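Local coordinates for protein cyclopropane mycolic acid synthase 3 (Mycobacterium tuberculosis, PDB 1L1E) that probably transfers a methylene group from S-adenosyl-L-methionine onto a double bond of an alpha mycolic acid to form the proximal cyclopropane ring, at residues E121-F126 with H144-H149; E128-I133 with R156-D161; H149-T154 with V218-T223. All blocks are in the same frame, centred on the assembly; numbering follows the deposited sequence.

How the contacts relate
All three contacts use helix 147-157. Contact 1 sits at its N-terminal end, where Trp123, Glu124 and Arg146 meet the adenine of S-adenosyl-L-homocysteine. Contact 3 lies in the middle of the helix, its centre 12 Å from that of contact 1. The two share His149, and Trp123 CH2 lies 3.4 Å from Phe150 N. Contact 2 closes the far end of the helix, 16 Å from contact 1 and 11 Å from contact 3 between centres. Leu158 CD1 touches Phe220 CZ at 3.7 Å, joining contacts 2 and 3. The side chains of Ile133 and Thr154 each remain about 10 Å from the ligand, so those two contacts are packing behind the pocket.

Contact 1 of 3, residues E121-F126 with H144-H149; sequences EGWEKF and HQRYHH. With SAH (S-adenosyl-L-homocysteine), chain D.
The adenine end of the cofactor pocket brings Trp123 and Glu124, in the loop after strand 116-120, against Arg146, just before helix 147-157, and His149 in its first turn. The bound ligand is S-adenosyl-L-homocysteine. Its base is read by two hydrogen bonds. Trp123 N donates to N1 of the ligand at 3.2 Å. The amino group N6 donates to Glu124 OE2, also at 3.2 Å, with an N-H...O angle of 156°. The bend of Glu124 at chi2 (-74°) puts CD over the centre of one face of the Trp123 ring, 3.7 Å above its plane. The carboxylate and the Arg146 guanidinium form a salt bridge through OE1 and NH2. These two atoms are modelled too close together, so the exact geometry is doubtful. Trp123 CZ2 lies over one face of the guanidinium, toward the rim, 3.6 Å from Arg146 NH2. N6 of the ligand is at the guanidinium edge, near its plane. Farther along the indole, the benzene edge of Trp123 is directed at the face of His149 in an offset edge-to-face pair, with planes at 63°. The nearest atoms are Trp123 CZ3 and His149 CD2, 3.3 Å apart. His149 ND1 donates to the carboxylate of Glu152, three residues on, which fixes the turn of the ring. Phe142 and Phe150 also meet the Trp123 ring. A backbone N-H on N1 and an acidic side chain on N6 form an adenine-recognition pattern within the Rossmann-like fold of S-adenosylmethionine-dependent methyltransferases.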
loop_
_atom_site.group_PDB
_atom_site.type_symbol
_atom_site.label_atom_id
_atom_site.label_comp_id
_atom_site.label_asym_id
_atom_site.label_seq_id
_atom_site.Cartn_x
_atom_site.Cartn_y
_atom_site.Cartn_z
ATOM N N GLU A 121 -9.818 5.446 12.076
ATOM C CA GLU A 121 -11.065 4.747 11.776
ATOM C C GLU A 121 -10.965 4.098 10.399
ATOM O O GLU A 121 -10.175 4.535 9.564
ATOM C CB GLU A 121 -12.240 5.735 11.784
ATOM C CG GLU A 121 -12.308 6.602 10.528
ATOM C CD GLU A 121 -13.380 7.672 10.594
ATOM O OE1 GLU A 121 -13.687 8.258 9.534
ATOM O OE2 GLU A 121 -13.907 7.933 11.697
ATOM N N GLY A 122 -11.790 3.082 10.155
ATOM C CA GLY A 122 -11.765 2.402 8.867
ATOM C C GLY A 122 -12.539 3.150 7.797
ATOM O O GLY A 122 -13.296 4.066 8.104
ATOM N N TRP A 123 -12.340 2.775 6.534
ATOM C CA TRP A 123 -13.038 3.418 5.434
ATOM C C TRP A 123 -14.548 3.218 5.552
ATOM O O TRP A 123 -15.337 3.945 4.932
ATOM C CB TRP A 123 -12.545 2.857 4.100
ATOM C CG TRP A 123 -12.561 1.359 4.044
ATOM C CD1 TRP A 123 -11.504 0.512 4.246
ATOM C CD2 TRP A 123 -13.697 0.526 3.788
ATOM N NE1 TRP A 123 -11.913 -0.793 4.130
ATOM C CE2 TRP A 123 -13.256 -0.815 3.850
ATOM C CE3 TRP A 123 -15.047 0.784 3.513
ATOM C CZ2 TRP A 123 -14.120 -1.900 3.649
ATOM C CZ3 TRP A 123 -15.910 -0.302 3.310
ATOM C CH2 TRP A 123 -15.438 -1.624 3.381
ATOM N N GLU A 124 -14.950 2.226 6.344
ATOM C CA GLU A 124 -16.372 1.951 6.544
ATOM C C GLU A 124 -17.107 3.112 7.209
ATOM O O GLU A 124 -18.300 3.310 6.975
ATOM C CB GLU A 124 -16.570 0.698 7.395
ATOM C CG GLU A 124 -15.385 0.324 8.259
ATOM C CD GLU A 124 -14.267 -0.273 7.432
ATOM O OE1 GLU A 124 -14.590 -1.050 6.509
ATOM O OE2 GLU A 124 -13.082 0.012 7.696
ATOM N N LYS A 125 -16.400 3.882 8.031
ATOM C CA LYS A 125 -17.034 4.997 8.727
ATOM C C LYS A 125 -16.892 6.364 8.066
ATOM O O LYS A 125 -17.484 7.338 8.530
ATOM C CB LYS A 125 -16.511 5.085 10.158
ATOM C CG LYS A 125 -16.780 3.845 10.992
ATOM C CD LYS A 125 -16.491 4.120 12.460
ATOM C CE LYS A 125 -16.822 2.921 13.329
ATOM N NZ LYS A 125 -16.698 3.265 14.771
ATOM N N PHE A 126 -16.116 6.441 6.993
ATOM C CA PHE A 126 -15.914 7.707 6.297
ATOM C C PHE A 126 -17.005 7.968 5.257
ATOM O O PHE A 126 -17.265 7.133 4.399
ATOM C CB PHE A 126 -14.551 7.716 5.612
ATOM C CG PHE A 126 -14.200 9.033 4.998
ATOM C CD1 PHE A 126 -13.584 10.022 5.752
ATOM C CD2 PHE A 126 -14.511 9.295 3.669
ATOM C CE1 PHE A 126 -13.278 11.256 5.195
ATOM C CE2 PHE A 126 -14.211 10.527 3.102
ATOM C CZ PHE A 126 -13.595 11.508 3.869
ATOM N N HIS A 144 -11.989 -10.271 1.267
ATOM C CA HIS A 144 -12.921 -10.362 0.151
ATOM C C HIS A 144 -14.390 -10.033 0.465
ATOM O O HIS A 144 -15.057 -9.383 -0.338
ATOM C CB HIS A 144 -12.806 -11.763 -0.463
ATOM C CG HIS A 144 -13.706 -11.996 -1.634
ATOM N ND1 HIS A 144 -15.061 -12.207 -1.500
ATOM C CD2 HIS A 144 -13.444 -12.057 -2.962
ATOM C CE1 HIS A 144 -15.596 -12.390 -2.695
ATOM N NE2 HIS A 144 -14.637 -12.305 -3.599
ATOM N N GLN A 145 -14.890 -10.465 1.622
ATOM C CA GLN A 145 -16.289 -10.220 1.983
ATOM C C GLN A 145 -16.684 -8.748 2.075
ATOM O O GLN A 145 -17.874 -8.424 2.081
ATOM C CB GLN A 145 -16.633 -10.888 3.319
ATOM C CG GLN A 145 -15.912 -10.285 4.509
ATOM C CD GLN A 145 -14.536 -10.896 4.731
ATOM O OE1 GLN A 145 -13.858 -11.298 3.781
ATOM N NE2 GLN A 145 -14.115 -10.959 5.992
ATOM N N ARG A 146 -15.701 -7.855 2.155
ATOM C CA ARG A 146 -15.996 -6.431 2.266
ATOM C C ARG A 146 -15.731 -5.647 0.979
ATOM O O ARG A 146 -15.956 -4.433 0.930
ATOM C CB ARG A 146 -15.174 -5.821 3.408
ATOM C CG ARG A 146 -15.189 -6.641 4.690
ATOM C CD ARG A 146 -15.364 -5.750 5.894
ATOM N NE ARG A 146 -14.260 -4.814 6.067
ATOM C CZ ARG A 146 -14.306 -3.748 6.862
ATOM N NH1 ARG A 146 -15.406 -3.477 7.554
ATOM N NH2 ARG A 146 -13.244 -2.961 6.979
ATOM N N TYR A 147 -15.264 -6.330 -0.063
ATOM C CA TYR A 147 -14.960 -5.647 -1.322
ATOM C C TYR A 147 -16.092 -4.797 -1.879
ATOM O O TYR A 147 -15.884 -3.624 -2.190
ATOM C CB TYR A 147 -14.499 -6.654 -2.388
ATOM C CG TYR A 147 -13.109 -7.233 -2.155
ATOM C CD1 TYR A 147 -12.602 -8.230 -2.991
ATOM C CD2 TYR A 147 -12.297 -6.775 -1.112
ATOM C CE1 TYR A 147 -11.321 -8.759 -2.797
ATOM C CE2 TYR A 147 -11.020 -7.292 -0.910
ATOM C CZ TYR A 147 -10.535 -8.287 -1.755
ATOM O OH TYR A 147 -9.269 -8.804 -1.557
ATOM N N HIS A 148 -17.291 -5.363 -2.010
ATOM C CA HIS A 148 -18.389 -4.578 -2.556
ATOM C C HIS A 148 -18.629 -3.302 -1.775
ATOM O O HIS A 148 -18.888 -2.248 -2.355
ATOM C CB HIS A 148 -19.707 -5.352 -2.578
ATOM C CG HIS A 148 -20.881 -4.493 -2.936
ATOM N ND1 HIS A 148 -21.160 -4.119 -4.232
ATOM C CD2 HIS A 148 -21.794 -3.863 -2.158
ATOM C CE1 HIS A 148 -22.196 -3.298 -4.237
ATOM N NE2 HIS A 148 -22.598 -3.127 -2.990
ATOM N N HIS A 149 -18.564 -3.409 -0.454
ATOM C CA HIS A 149 -18.795 -2.267 0.424
ATOM C C HIS A 149 -17.753 -1.166 0.175
ATOM O O HIS A 149 -18.091 0.008 0.035
ATOM C CB HIS A 149 -18.763 -2.739 1.883
ATOM C CG HIS A 149 -19.226 -1.709 2.865
ATOM N ND1 HIS A 149 -20.157 -0.744 2.550
ATOM C CD2 HIS A 149 -18.890 -1.499 4.160
ATOM C CE1 HIS A 149 -20.371 0.020 3.605
ATOM N NE2 HIS A 149 -19.613 -0.416 4.595
HETATM N N SAH D . -0.328 3.472 2.472
HETATM C CA SAH D . 0.803 3.484 3.401
HETATM C CB SAH D . 0.645 2.377 4.467
HETATM C CG SAH D . 0.475 0.946 3.948
HETATM S SD SAH D . 0.302 -0.281 5.252
HETATM C C SAH D . 2.127 3.277 2.647
HETATM O O SAH D . 2.084 3.160 1.419
HETATM O OXT SAH D . 3.180 3.207 3.297
HETATM C "C5'" SAH D . -1.511 -0.487 5.303
HETATM C "C4'" SAH D . -2.287 0.726 5.831
HETATM O "O4'" SAH D . -3.720 0.613 5.595
HETATM C "C3'" SAH D . -2.149 0.924 7.339
HETATM O "O3'" SAH D . -2.096 2.348 7.588
HETATM C "C2'" SAH D . -3.407 0.312 7.889
HETATM O "O2'" SAH D . -3.679 0.750 9.223
HETATM C "C1'" SAH D . -4.408 0.754 6.865
HETATM N N9 SAH D . -5.671 -0.016 6.860
HETATM C C8 SAH D . -5.898 -1.355 6.836
HETATM N N7 SAH D . -7.129 -1.748 6.827
HETATM C C5 SAH D . -7.827 -0.546 6.848
HETATM C C6 SAH D . -9.222 -0.215 6.850
HETATM N N6 SAH D . -10.192 -1.142 6.825
HETATM N N1 SAH D . -9.567 1.123 6.876
HETATM C C2 SAH D . -8.593 2.065 6.898
HETATM N N3 SAH D . -7.257 1.873 6.896
HETATM C C4 SAH D . -6.940 0.531 6.872
#

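Contact 2 of 3, residues E128-I133 with R156-D161; sequences EPVDRI and RTLPAD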
loop_
_atom_site.group_PDB
_atom_site.type_symbol
_atom_site.label_atom_id
_atom_site.label_comp_id
_atom_site.label_asym_id
_atom_site.label_seq_id
_atom_site.Cartn_x
_atom_site.Cartn_y
_atom_site.Cartn_z
ATOM N N GLU A 128 -17.576 11.512 3.716
ATOM C CA GLU A 128 -17.479 12.924 3.365
ATOM C C GLU A 128 -17.081 13.064 1.910
ATOM O O GLU A 128 -16.306 12.260 1.394
ATOM C CB GLU A 128 -16.425 13.619 4.219
ATOM C CG GLU A 128 -16.703 13.621 5.700
ATOM C CD GLU A 128 -15.504 14.093 6.480
ATOM O OE1 GLU A 128 -14.815 15.013 5.989
ATOM O OE2 GLU A 128 -15.253 13.553 7.582
ATOM N N PRO A 129 -17.610 14.085 1.225
ATOM C CA PRO A 129 -17.283 14.307 -0.184
ATOM C C PRO A 129 -15.826 14.757 -0.365
ATOM O O PRO A 129 -15.399 15.740 0.232
ATOM C CB PRO A 129 -18.265 15.406 -0.598
ATOM C CG PRO A 129 -19.426 15.202 0.332
ATOM C CD PRO A 129 -18.743 14.931 1.641
ATOM N N VAL A 130 -15.065 14.026 -1.170
ATOM C CA VAL A 130 -13.677 14.392 -1.459
ATOM C C VAL A 130 -13.524 14.392 -2.975
ATOM O O VAL A 130 -14.352 13.815 -3.684
ATOM C CB VAL A 130 -12.660 13.409 -0.838
ATOM C CG1 VAL A 130 -12.810 13.402 0.674
ATOM C CG2 VAL A 130 -12.839 12.014 -1.423
ATOM N N ASP A 131 -12.470 15.028 -3.477
ATOM C CA ASP A 131 -12.260 15.109 -4.918
ATOM C C ASP A 131 -11.589 13.893 -5.540
ATOM O O ASP A 131 -11.931 13.493 -6.661
ATOM C CB ASP A 131 -11.430 16.348 -5.264
ATOM C CG ASP A 131 -12.154 17.640 -4.957
ATOM O OD1 ASP A 131 -13.258 17.848 -5.510
ATOM O OD2 ASP A 131 -11.612 18.444 -4.166
ATOM N N ARG A 132 -10.638 13.316 -4.816
ATOM C CA ARG A 132 -9.874 12.178 -5.307
ATOM C C ARG A 132 -9.530 11.262 -4.147
ATOM O O ARG A 132 -9.622 11.663 -2.984
ATOM C CB ARG A 132 -8.574 12.668 -5.963
ATOM C CG ARG A 132 -8.760 13.685 -7.091
ATOM C CD ARG A 132 -9.401 13.047 -8.307
ATOM N NE ARG A 132 -9.328 13.898 -9.496
ATOM C CZ ARG A 132 -10.222 14.829 -9.824
ATOM N NH1 ARG A 132 -11.283 15.052 -9.059
ATOM N NH2 ARG A 132 -10.057 15.542 -10.927
ATOM N N ILE A 133 -9.114 10.040 -4.473
ATOM C CA ILE A 133 -8.763 9.052 -3.458
ATOM C C ILE A 133 -7.530 8.271 -3.873
ATOM O O ILE A 133 -7.322 7.994 -5.059
ATOM C CB ILE A 133 -9.912 8.044 -3.242
ATOM C CG1 ILE A 133 -11.137 8.749 -2.674
ATOM C CG2 ILE A 133 -9.471 6.919 -2.290
ATOM C CD1 ILE A 133 -12.370 7.838 -2.624
ATOM N N ARG A 156 -19.279 6.463 -3.955
ATOM C CA ARG A 156 -20.271 7.448 -3.537
ATOM C C ARG A 156 -19.688 8.722 -2.907
ATOM O O ARG A 156 -20.381 9.721 -2.756
ATOM C CB ARG A 156 -21.276 6.774 -2.595
ATOM C CG ARG A 156 -22.112 5.687 -3.309
ATOM C CD ARG A 156 -23.043 4.910 -2.372
ATOM N NE ARG A 156 -23.926 3.996 -3.108
ATOM C CZ ARG A 156 -24.835 3.209 -2.538
ATOM N NH1 ARG A 156 -24.989 3.217 -1.219
ATOM N NH2 ARG A 156 -25.600 2.415 -3.286
ATOM N N THR A 157 -18.410 8.696 -2.556
ATOM C CA THR A 157 -17.780 9.864 -1.956
ATOM C C THR A 157 -17.124 10.734 -3.023
ATOM O O THR A 157 -16.899 11.923 -2.813
ATOM C CB THR A 157 -16.713 9.452 -0.933
ATOM O OG1 THR A 157 -15.747 8.610 -1.571
ATOM C CG2 THR A 157 -17.353 8.702 0.221
ATOM N N LEU A 158 -16.819 10.125 -4.164
ATOM C CA LEU A 158 -16.173 10.807 -5.274
ATOM C C LEU A 158 -17.148 11.609 -6.108
ATOM O O LEU A 158 -18.335 11.297 -6.161
ATOM C CB LEU A 158 -15.474 9.793 -6.183
ATOM C CG LEU A 158 -14.268 9.068 -5.592
ATOM C CD1 LEU A 158 -13.800 7.963 -6.541
ATOM C CD2 LEU A 158 -13.163 10.086 -5.331
ATOM N N PRO A 159 -16.650 12.659 -6.778
ATOM C CA PRO A 159 -17.473 13.520 -7.628
ATOM C C PRO A 159 -17.595 12.933 -9.032
ATOM O O PRO A 159 -16.966 11.918 -9.347
ATOM C CB PRO A 159 -16.707 14.833 -7.620
ATOM C CG PRO A 159 -15.287 14.369 -7.622
ATOM C CD PRO A 159 -15.301 13.229 -6.610
ATOM N N ALA A 160 -18.407 13.575 -9.869
ATOM C CA ALA A 160 -18.614 13.132 -11.244
ATOM C C ALA A 160 -17.299 12.835 -11.959
ATOM O O ALA A 160 -17.178 11.812 -12.636
ATOM C CB ALA A 160 -19.388 14.184 -12.014
ATOM N N ASP A 161 -16.322 13.729 -11.817
ATOM C CA ASP A 161 -15.020 13.543 -12.466
ATOM C C ASP A 161 -13.970 12.994 -11.512
ATOM O O ASP A 161 -12.773 13.216 -11.693
ATOM C CB ASP A 161 -14.515 14.865 -13.055
ATOM C CG ASP A 161 -14.485 15.991 -12.038
ATOM O OD1 ASP A 161 -13.933 15.800 -10.934
ATOM O OD2 ASP A 161 -15.007 17.083 -12.351
#
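Chi2 of Ile133 is 172°, which sets CD1 anti to CA, and Leu158 has CG anti to its carbonyl carbon (chi1 -68°). The two meet at the ends of their side chains: Leu158 CD2 rests against Ile133 CG1 at 3.6 Å and also touches CD1, the chains crossing obliquely. Ile133 CD1 also touches Thr157 OG1 at 3.6 Å. That hydroxyl has its hydrogen-bond partner in the helix, at Thr154 O.

The backbones join by one bond, Val130 N to Thr157 O at 3.2 Å. The same carbonyl receives a CA-H...O contact from Pro129 CA. Pro159 CD packs on the carbonyl of Val130, 3.1 Å from its O.

Arg132 is bent at chi2, and Asp161 O sits over one face of its guanidinium. It forms a salt bridge with Asp161 whose hydrogen bond, NH1 to Asp161 OD1 at 3.3 Å, is weak. A straighter bond runs from NH1 to Asp131 O (2.9 Å, 172°), which lies in the guanidinium plane, while NH1 stands above the plane of that carbonyl. NE bonds to Leu60 O, so a second nitrogen of the group is also held.

The contact belongs to the beta-alpha-beta unit of strand 132-136, helix 147-157 and strand 163-170. It joins the start of the first strand to the turn leaving the helix, with Ile133 also touching Leu69 of strand 67-71 and Met164 of strand 163-170.

Contact 3 of 3, residues H149-T154 with V218-T223; sequences HFFEVT and VGFRVT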
loop_
_atom_site.group_PDB
_atom_site.type_symbol
_atom_site.label_atom_id
_atom_site.label_comp_id
_atom_site.label_asym_id
_atom_site.label_seq_id
_atom_site.Cartn_x
_atom_site.Cartn_y
_atom_site.Cartn_z
ATOM N N HIS A 149 -18.564 -3.409 -0.454
ATOM C CA HIS A 149 -18.795 -2.267 0.424
ATOM C C HIS A 149 -17.753 -1.166 0.175
ATOM O O HIS A 149 -18.091 0.008 0.035
ATOM C CB HIS A 149 -18.763 -2.739 1.883
ATOM C CG HIS A 149 -19.226 -1.709 2.865
ATOM N ND1 HIS A 149 -20.157 -0.744 2.550
ATOM C CD2 HIS A 149 -18.890 -1.499 4.160
ATOM C CE1 HIS A 149 -20.371 0.020 3.605
ATOM N NE2 HIS A 149 -19.613 -0.416 4.595
ATOM N N PHE A 150 -16.490 -1.567 0.102
ATOM C CA PHE A 150 -15.401 -0.633 -0.145
ATOM C C PHE A 150 -15.625 0.152 -1.435
ATOM O O PHE A 150 -15.542 1.378 -1.457
ATOM C CB PHE A 150 -14.080 -1.396 -0.231
ATOM C CG PHE A 150 -12.923 -0.556 -0.673
ATOM C CD1 PHE A 150 -12.377 0.402 0.178
ATOM C CD2 PHE A 150 -12.366 -0.731 -1.940
ATOM C CE1 PHE A 150 -11.284 1.175 -0.220
ATOM C CE2 PHE A 150 -11.268 0.038 -2.354
ATOM C CZ PHE A 150 -10.727 0.990 -1.493
ATOM N N PHE A 151 -15.911 -0.551 -2.518
ATOM C CA PHE A 151 -16.124 0.133 -3.772
ATOM C C PHE A 151 -17.384 0.994 -3.772
ATOM O O PHE A 151 -17.412 2.039 -4.412
ATOM C CB PHE A 151 -16.100 -0.872 -4.922
ATOM C CG PHE A 151 -14.707 -1.366 -5.236
ATOM C CD1 PHE A 151 -14.355 -2.702 -5.038
ATOM C CD2 PHE A 151 -13.734 -0.477 -5.689
ATOM C CE1 PHE A 151 -13.063 -3.142 -5.287
ATOM C CE2 PHE A 151 -12.430 -0.909 -5.941
ATOM C CZ PHE A 151 -12.095 -2.242 -5.739
ATOM N N GLU A 152 -18.416 0.574 -3.042
ATOM C CA GLU A 152 -19.636 1.369 -2.958
ATOM C C GLU A 152 -19.352 2.674 -2.200
ATOM O O GLU A 152 -19.810 3.741 -2.598
ATOM C CB GLU A 152 -20.747 0.594 -2.235
ATOM C CG GLU A 152 -21.750 1.489 -1.518
ATOM C CD GLU A 152 -22.735 0.719 -0.648
ATOM O OE1 GLU A 152 -22.297 -0.151 0.142
ATOM O OE2 GLU A 152 -23.949 0.997 -0.746
ATOM N N VAL A 153 -18.605 2.577 -1.105
ATOM C CA VAL A 153 -18.274 3.750 -0.300
ATOM C C VAL A 153 -17.348 4.725 -1.032
ATOM O O VAL A 153 -17.578 5.934 -1.009
ATOM C CB VAL A 153 -17.602 3.351 1.036
ATOM C CG1 VAL A 153 -17.212 4.593 1.818
ATOM C CG2 VAL A 153 -18.544 2.491 1.856
ATOM N N THR A 154 -16.301 4.207 -1.673
ATOM C CA THR A 154 -15.370 5.073 -2.395
ATOM C C THR A 154 -16.022 5.713 -3.623
ATOM O O THR A 154 -15.726 6.854 -3.964
ATOM C CB THR A 154 -14.098 4.301 -2.833
ATOM O OG1 THR A 154 -14.471 3.067 -3.469
ATOM C CG2 THR A 154 -13.215 4.015 -1.629
ATOM N N VAL A 218 -20.034 -1.213 -9.193
ATOM C CA VAL A 218 -20.569 -0.079 -8.451
ATOM C C VAL A 218 -20.581 1.142 -9.363
ATOM O O VAL A 218 -21.026 2.214 -8.971
ATOM C CB VAL A 218 -19.765 0.232 -7.154
ATOM C CG1 VAL A 218 -19.726 -1.000 -6.271
ATOM C CG2 VAL A 218 -18.354 0.711 -7.488
ATOM N N GLY A 219 -20.097 0.964 -10.591
ATOM C CA GLY A 219 -20.081 2.059 -11.544
ATOM C C GLY A 219 -18.701 2.504 -12.006
ATOM O O GLY A 219 -18.587 3.303 -12.933
ATOM N N PHE A 220 -17.652 1.999 -11.362
ATOM C CA PHE A 220 -16.290 2.370 -11.723
ATOM C C PHE A 220 -15.853 1.821 -13.067
ATOM O O PHE A 220 -16.196 0.699 -13.459
ATOM C CB PHE A 220 -15.289 1.877 -10.673
ATOM C CG PHE A 220 -15.123 2.793 -9.490
ATOM C CD1 PHE A 220 -15.151 2.282 -8.197
ATOM C CD2 PHE A 220 -14.849 4.149 -9.668
ATOM C CE1 PHE A 220 -14.899 3.107 -7.095
ATOM C CE2 PHE A 220 -14.594 4.976 -8.578
ATOM C CZ PHE A 220 -14.619 4.449 -7.282
ATOM N N ARG A 221 -15.085 2.637 -13.773
ATOM C CA ARG A 221 -14.520 2.243 -15.045
ATOM C C ARG A 221 -13.015 2.139 -14.786
ATOM O O ARG A 221 -12.393 3.093 -14.305
ATOM C CB ARG A 221 -14.815 3.306 -16.107
ATOM C CG ARG A 221 -16.294 3.402 -16.488
ATOM C CD ARG A 221 -16.580 4.587 -17.396
ATOM N NE ARG A 221 -16.262 5.856 -16.750
ATOM C CZ ARG A 221 -15.278 6.664 -17.142
ATOM N NH1 ARG A 221 -14.519 6.334 -18.179
ATOM N NH2 ARG A 221 -15.050 7.801 -16.494
ATOM N N VAL A 222 -12.437 0.974 -15.062
ATOM C CA VAL A 222 -11.009 0.779 -14.873
ATOM C C VAL A 222 -10.335 1.304 -16.128
ATOM O O VAL A 222 -10.258 0.604 -17.138
ATOM C CB VAL A 222 -10.666 -0.708 -14.706
ATOM C CG1 VAL A 222 -9.167 -0.879 -14.532
ATOM C CG2 VAL A 222 -11.425 -1.274 -13.520
ATOM N N THR A 223 -9.845 2.536 -16.060
ATOM C CA THR A 223 -9.211 3.171 -17.214
ATOM C C THR A 223 -7.709 2.934 -17.404
ATOM O O THR A 223 -7.154 3.255 -18.463
ATOM C CB THR A 223 -9.464 4.692 -17.196
ATOM O OG1 THR A 223 -8.978 5.240 -15.966
ATOM C CG2 THR A 223 -10.964 4.983 -17.316
#
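Phe151 and Phe220 touch through CD2 of the first and CD1 of the second, 4.0 Å apart, their side chains crossing at about a right angle. One face of the Phe151 ring is covered by its helix neighbour, with Phe150 CD2 3.8 Å above the plane and over the centre. At the edge of Phe220, near the ring plane, sits Thr154 OG1, 3.7 Å from Phe220 CE1. The hydroxyl is also bonded within the helix: Thr154 OG1 donates to Phe150 O at 2.8 Å. The torsion explains this, as OG1 stands between the backbone N and the carbonyl carbon (chi1 48°). Phe150 O also accepts from Thr154 N, so two donors grip one carbonyl. Phe151 O comes obliquely to the Phe220 ring, near CE1.

This is a helix packed on the approach to an edge strand of the methyltransferase sheet. Helix 147-157 lies against the turn between helix 208-216 and strand 221-227. Gly219 turns with positive phi and closes the helix end in a Schellman motif, which lets the chain turn into the strand. Val218 and Phe220, either side of it in sequence, both direct their CB toward helix 147-157.

Val218 packs with both methyl groups. CG2 touches Phe151 CB at 3.8 Å and Phe151 O at 3.5 Å. CG1 lies 3.8 Å from Glu152 N. The Glu152 carboxylate turns to other partners, and its OE2 forms a salt bridge with Arg156. Met164 of strand 163-170, Ala215 of helix 208-216 and Leu285 of strand 279-286 touch both Phe151 and Phe220, and His155 meets Phe220 edge-to-face.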